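Local coordinates for xanthomonas outer protein D (Xanthomonas euvesicatoria, PDB 2OIX) that is a secreted virulence effector whose C-terminal Ulp1-type cysteine protease domain removes SUMO from modified proteins, crystallised here as an inactive mutant, at residues Leu10-Thr14 / Val140-Glu145; His75-Val80 / Tyr92-Met97. The protein carries 1 engineered substitution. One frame throughout, in Å; residues are numbered along the deposited sequence.

In the fold
Both contacts are buried in the Ulp1-type catalytic domain. Contact 2 is nested along the chain inside the loop closed by contact 1, and their centres lie about 12 Å apart. Contact 1 joins helices 7-20 and 136-153. Contact 2 joins neighbouring strands 75-82 and 90-94 of the central sheet. The helices cover the sheet face that carries Trp76 and Leu78, so the two contacts touch: Leu10 and Val140 pack on Trp76, and Ile144 packs on Leu78. Contact 1 is mainly apolar, with one hydrogen bond at its edge. Contact 2 relies on backbone pairing and leads at one end into the polar His75-Asp95 pair.

Contact 1 (Leu10-Thr14 / Val140-Glu145); sequences LRAYT and VLTGIE
Two alpha-helical segments, 10-14 and 140-145, run in nearly the same direction. Their axes come within 10.8 Å and cross at -22°. Leu10 and Leu141 are the nearest pair in register, CA atoms 6.9 Å apart. Leu141 is the most covered residue. Its CA-to-CB bond points toward the other helix, with chi1 m and chi2 t. Its CD2 lies 3.9 Å from Leu10 CG and 4.2 Å from Thr14 CG2, so it fits between residues one helical turn apart. Its CD1 lies 3.6 Å from Tyr13 CG, and its CB sits over one face of the Tyr13 ring. Tyr13 has chi1 t and reaches across the gap. Its OH donates a 3.0 Å hydrogen bond to Glu145 OE1, at the ring edge. Arg20 forms a salt bridge with the same carboxylate oxygen, and Arg177 also hydrogen-bonds Tyr13 OH. The Leu10 CA-to-CB bond points sideways, and its CD2 approaches Val140 CG1 at 4.4 Å. Thr14 CG2 also meets Ile144 CD1 at 4.1 Å. Ile174 of helix 171-179 touches both Tyr13 and Leu141. This is a near-parallel helix pair with an apolar interface, covering one face of the central sheet in the Ulp1 protease fold.

Contact 2 (His75-Val80 / Tyr92-Met97); sequences HWSLLV and YHYDSM
Strand 75-80 runs antiparallel to strand 92-94, axes 4.7 Å apart at 167°; Ser96 and Met97 are loop. Leu78 with Tyr94 and Val80 with Tyr92 are hydrogen-bonded pairs. Leu79 with His93 is the non-hydrogen-bonded pair between them. Tyr94 N to Leu78 O and Val80 N to Tyr92 O are both 2.8 Å. Leu78, Val80, Tyr92 and Tyr94 share one face. Both tyrosines have chi1 m, and Leu78 CD2 lies 4.0 Å from Tyr94 CD2. On the other face, His93 takes chi1 t, and its NE2 hydrogen-bonds Ser77 OG at 2.8 Å. Beyond the paired residues, His75 and Asp95 both take chi1 t. His75 NE2 donates to Asp95 OD2 at 2.7 Å, and Met97 N donates to that oxygen at 2.8 Å, forming an Asx turn. Met97 CE lies over the His75 ring face, 3.6 Å from its centroid, a CH-pi contact. Ala136, the engineered residue, touches His75. The His-Asp pair at the open end of the hairpin is consistent with the Cys-His-Asp catalytic triad of Ulp1 proteases.

Contact 1 (Leu10-Thr14 / Val140-Glu145)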
loop_
_atom_site.group_PDB
_atom_site.type_symbol
_atom_site.label_atom_id
_atom_site.label_comp_id
_atom_site.label_asym_id
_atom_site.label_seq_id
_atom_site.Cartn_x
_atom_site.Cartn_y
_atom_site.Cartn_z
ATOM N N LEU A 10 2.930 -9.444 -5.409
ATOM C CA LEU A 10 2.353 -8.589 -4.377
ATOM C C LEU A 10 0.936 -9.068 -4.080
ATOM O O LEU A 10 0.588 -9.275 -2.921
ATOM C CB LEU A 10 2.368 -7.114 -4.812
ATOM C CG LEU A 10 3.608 -6.281 -4.402
ATOM C CD1 LEU A 10 4.699 -6.614 -5.303
ATOM C CD2 LEU A 10 3.284 -4.777 -4.605
ATOM N N ARG A 11 0.137 -9.268 -5.140
ATOM C CA ARG A 11 -1.209 -9.818 -5.006
ATOM C C ARG A 11 -1.293 -11.150 -4.251
ATOM O O ARG A 11 -2.182 -11.325 -3.405
ATOM C CB ARG A 11 -1.869 -9.970 -6.383
ATOM C CG ARG A 11 -3.294 -10.469 -6.319
ATOM C CD ARG A 11 -4.212 -9.417 -5.696
ATOM N NE ARG A 11 -5.538 -9.955 -5.389
ATOM C CZ ARG A 11 -6.614 -9.817 -6.163
ATOM N NH1 ARG A 11 -6.556 -9.134 -7.305
ATOM N NH2 ARG A 11 -7.766 -10.367 -5.788
ATOM N N ALA A 12 -0.375 -12.074 -4.543
ATOM C CA ALA A 12 -0.353 -13.382 -3.905
ATOM C C ALA A 12 0.006 -13.247 -2.416
ATOM O O ALA A 12 -0.563 -13.927 -1.554
ATOM C CB ALA A 12 0.663 -14.327 -4.607
ATOM N N TYR A 13 0.954 -12.361 -2.132
ATOM C CA TYR A 13 1.317 -12.099 -0.752
ATOM C C TYR A 13 0.152 -11.458 0.016
ATOM O O TYR A 13 -0.186 -11.907 1.117
ATOM C CB TYR A 13 2.571 -11.246 -0.677
ATOM C CG TYR A 13 3.152 -11.193 0.724
ATOM C CD1 TYR A 13 4.233 -12.004 1.094
ATOM C CD2 TYR A 13 2.597 -10.347 1.694
ATOM C CE1 TYR A 13 4.771 -11.944 2.394
ATOM C CE2 TYR A 13 3.119 -10.296 2.989
ATOM C CZ TYR A 13 4.201 -11.073 3.317
ATOM O OH TYR A 13 4.693 -11.020 4.601
ATOM N N THR A 14 -0.478 -10.444 -0.557
ATOM C CA THR A 14 -1.554 -9.769 0.186
ATOM C C THR A 14 -2.841 -10.601 0.297
ATOM O O THR A 14 -3.554 -10.506 1.309
ATOM C CB THR A 14 -1.824 -8.336 -0.298
ATOM O OG1 THR A 14 -2.288 -8.362 -1.647
ATOM C CG2 THR A 14 -0.574 -7.453 -0.163
ATOM N N VAL A 140 7.705 -2.733 0.400
ATOM C CA VAL A 140 6.259 -2.563 0.334
ATOM C C VAL A 140 5.506 -3.679 1.077
ATOM O O VAL A 140 4.693 -3.351 1.960
ATOM C CB VAL A 140 5.727 -2.339 -1.096
ATOM C CG1 VAL A 140 4.194 -2.329 -1.071
ATOM C CG2 VAL A 140 6.223 -0.997 -1.627
ATOM N N LEU A 141 5.873 -4.956 0.845
ATOM C CA LEU A 141 5.155 -6.069 1.444
ATOM C C LEU A 141 5.303 -6.015 2.952
ATOM O O LEU A 141 4.330 -6.162 3.696
ATOM C CB LEU A 141 5.665 -7.429 0.902
ATOM C CG LEU A 141 5.188 -7.650 -0.534
ATOM C CD1 LEU A 141 5.422 -8.978 -1.069
ATOM C CD2 LEU A 141 3.643 -7.351 -0.644
ATOM N N THR A 142 6.552 -5.876 3.397
ATOM C CA THR A 142 6.858 -5.734 4.800
ATOM C C THR A 142 6.135 -4.575 5.464
ATOM O O THR A 142 5.592 -4.772 6.555
ATOM C CB THR A 142 8.383 -5.606 5.042
ATOM O OG1 THR A 142 9.054 -6.607 4.275
ATOM C CG2 THR A 142 8.685 -5.777 6.540
ATOM N N GLY A 143 6.096 -3.409 4.816
ATOM C CA GLY A 143 5.370 -2.272 5.376
ATOM C C GLY A 143 3.869 -2.566 5.548
ATOM O O GLY A 143 3.258 -2.227 6.603
ATOM N N ILE A 144 3.284 -3.250 4.562
ATOM C CA ILE A 144 1.866 -3.605 4.632
ATOM C C ILE A 144 1.579 -4.495 5.835
ATOM O O ILE A 144 0.648 -4.210 6.596
ATOM C CB ILE A 144 1.379 -4.262 3.311
ATOM C CG1 ILE A 144 1.327 -3.200 2.164
ATOM C CG2 ILE A 144 0.005 -4.926 3.546
ATOM C CD1 ILE A 144 1.078 -3.808 0.791
ATOM N N GLU A 145 2.422 -5.505 6.000
ATOM C CA GLU A 145 2.330 -6.560 7.029
ATOM C C GLU A 145 2.456 -5.988 8.464
ATOM O O GLU A 145 1.630 -6.271 9.334
ATOM C CB GLU A 145 3.438 -7.576 6.791
ATOM C CG GLU A 145 3.552 -8.664 7.859
ATOM C CD GLU A 145 2.847 -9.945 7.472
ATOM O OE1 GLU A 145 2.393 -10.020 6.300
ATOM O OE2 GLU A 145 2.771 -10.882 8.321
#

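Contact 2 (His75-Val80 / Tyr92-Met97)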
loop_
_atom_site.group_PDB
_atom_site.type_symbol
_atom_site.label_atom_id
_atom_site.label_comp_id
_atom_site.label_asym_id
_atom_site.label_seq_id
_atom_site.Cartn_x
_atom_site.Cartn_y
_atom_site.Cartn_z
ATOM N N HIS A 75 10.181 0.520 -10.040
ATOM C CA HIS A 75 10.184 0.788 -8.604
ATOM C C HIS A 75 8.817 0.528 -7.990
ATOM O O HIS A 75 7.826 0.540 -8.711
ATOM C CB HIS A 75 10.606 2.252 -8.378
ATOM C CG HIS A 75 10.818 2.621 -6.945
ATOM N ND1 HIS A 75 11.557 1.855 -6.074
ATOM C CD2 HIS A 75 10.408 3.703 -6.234
ATOM C CE1 HIS A 75 11.592 2.445 -4.894
ATOM N NE2 HIS A 75 10.905 3.570 -4.966
ATOM N N TRP A 76 8.787 0.238 -6.683
ATOM C CA TRP A 76 7.541 0.137 -5.901
ATOM C C TRP A 76 7.570 1.078 -4.682
ATOM O O TRP A 76 8.594 1.218 -4.023
ATOM C CB TRP A 76 7.347 -1.242 -5.298
ATOM C CG TRP A 76 6.989 -2.354 -6.256
ATOM C CD1 TRP A 76 7.837 -3.291 -6.763
ATOM C CD2 TRP A 76 5.705 -2.629 -6.792
ATOM N NE1 TRP A 76 7.155 -4.158 -7.616
ATOM C CE2 TRP A 76 5.834 -3.779 -7.632
ATOM C CE3 TRP A 76 4.437 -2.030 -6.638
ATOM C CZ2 TRP A 76 4.755 -4.333 -8.307
ATOM C CZ3 TRP A 76 3.345 -2.596 -7.338
ATOM C CH2 TRP A 76 3.521 -3.726 -8.154
ATOM N N SER A 77 6.418 1.630 -4.322
ATOM C CA SER A 77 6.295 2.279 -3.027
ATOM C C SER A 77 4.861 1.995 -2.504
ATOM O O SER A 77 4.058 1.297 -3.164
ATOM C CB SER A 77 6.573 3.756 -3.157
ATOM O OG SER A 77 5.585 4.303 -4.009
ATOM N N LEU A 78 4.553 2.540 -1.335
ATOM C CA LEU A 78 3.318 2.240 -0.682
ATOM C C LEU A 78 2.589 3.507 -0.299
ATOM O O LEU A 78 3.148 4.400 0.410
ATOM C CB LEU A 78 3.571 1.459 0.574
ATOM C CG LEU A 78 2.346 1.148 1.447
ATOM C CD1 LEU A 78 1.296 0.323 0.646
ATOM C CD2 LEU A 78 2.764 0.460 2.784
ATOM N N LEU A 79 1.343 3.592 -0.745
ATOM C CA LEU A 79 0.496 4.670 -0.293
ATOM C C LEU A 79 -0.567 4.054 0.639
ATOM O O LEU A 79 -1.272 3.130 0.247
ATOM C CB LEU A 79 -0.228 5.335 -1.487
ATOM C CG LEU A 79 -1.098 6.460 -1.056
ATOM C CD1 LEU A 79 -0.197 7.603 -0.451
ATOM C CD2 LEU A 79 -1.994 6.940 -2.225
ATOM N N VAL A 80 -0.765 4.621 1.830
ATOM C CA VAL A 80 -1.800 4.118 2.752
ATOM C C VAL A 80 -2.840 5.232 2.905
ATOM O O VAL A 80 -2.514 6.421 3.152
ATOM C CB VAL A 80 -1.211 3.693 4.130
ATOM C CG1 VAL A 80 -2.327 3.230 5.111
ATOM C CG2 VAL A 80 -0.194 2.616 3.953
ATOM N N TYR A 92 -0.540 8.454 3.669
ATOM C CA TYR A 92 0.843 8.290 4.031
ATOM C C TYR A 92 1.570 7.604 2.879
ATOM O O TYR A 92 1.114 6.559 2.388
ATOM C CB TYR A 92 0.983 7.354 5.239
ATOM C CG TYR A 92 0.117 7.803 6.420
ATOM C CD1 TYR A 92 0.622 8.722 7.383
ATOM C CD2 TYR A 92 -1.186 7.294 6.594
ATOM C CE1 TYR A 92 -0.199 9.154 8.484
ATOM C CE2 TYR A 92 -2.022 7.727 7.715
ATOM C CZ TYR A 92 -1.496 8.663 8.610
ATOM O OH TYR A 92 -2.221 9.045 9.671
ATOM N N HIS A 93 2.652 8.217 2.414
ATOM C CA HIS A 93 3.476 7.606 1.359
ATOM C C HIS A 93 4.851 7.171 1.850
ATOM O O HIS A 93 5.594 7.985 2.435
ATOM C CB HIS A 93 3.562 8.584 0.155
ATOM C CG HIS A 93 4.270 7.998 -1.037
ATOM N ND1 HIS A 93 5.337 8.616 -1.655
ATOM C CD2 HIS A 93 4.051 6.851 -1.732
ATOM C CE1 HIS A 93 5.774 7.862 -2.652
ATOM N NE2 HIS A 93 5.021 6.776 -2.710
ATOM N N TYR A 94 5.192 5.898 1.614
ATOM C CA TYR A 94 6.462 5.280 2.031
ATOM C C TYR A 94 7.234 4.881 0.772
ATOM O O TYR A 94 6.752 4.085 -0.055
ATOM C CB TYR A 94 6.237 4.053 2.920
ATOM C CG TYR A 94 5.301 4.277 4.145
ATOM C CD1 TYR A 94 5.844 4.601 5.381
ATOM C CD2 TYR A 94 3.924 4.071 4.072
ATOM C CE1 TYR A 94 5.056 4.777 6.521
ATOM C CE2 TYR A 94 3.084 4.247 5.214
ATOM C CZ TYR A 94 3.685 4.587 6.452
ATOM O OH TYR A 94 2.923 4.766 7.579
ATOM N N ASP A 95 8.391 5.496 0.614
ATOM C CA ASP A 95 9.278 5.185 -0.510
ATOM C C ASP A 95 10.661 4.821 0.010
ATOM O O ASP A 95 11.286 5.597 0.726
ATOM C CB ASP A 95 9.309 6.400 -1.452
ATOM C CG ASP A 95 10.122 6.145 -2.733
ATOM O OD1 ASP A 95 9.998 6.952 -3.679
ATOM O OD2 ASP A 95 10.909 5.173 -2.805
ATOM N N SER A 96 11.157 3.645 -0.348
ATOM C CA SER A 96 12.333 3.162 0.239
ATOM C C SER A 96 13.569 3.574 -0.571
ATOM O O SER A 96 14.733 3.215 -0.212
ATOM C CB SER A 96 12.205 1.655 0.302
ATOM O OG SER A 96 12.065 1.104 -0.998
ATOM N N MET A 97 13.342 4.269 -1.689
ATOM C CA MET A 97 14.417 4.599 -2.636
ATOM C C MET A 97 15.283 5.666 -2.031
ATOM O O MET A 97 14.781 6.718 -1.639
ATOM C CB MET A 97 13.883 5.088 -3.988
ATOM C CG MET A 97 14.976 5.171 -5.092
ATOM S SD MET A 97 14.383 5.815 -6.697
ATOM C CE MET A 97 13.882 4.268 -7.483
HETATM O O HOH W 1 9.614 1.445 -1.517
#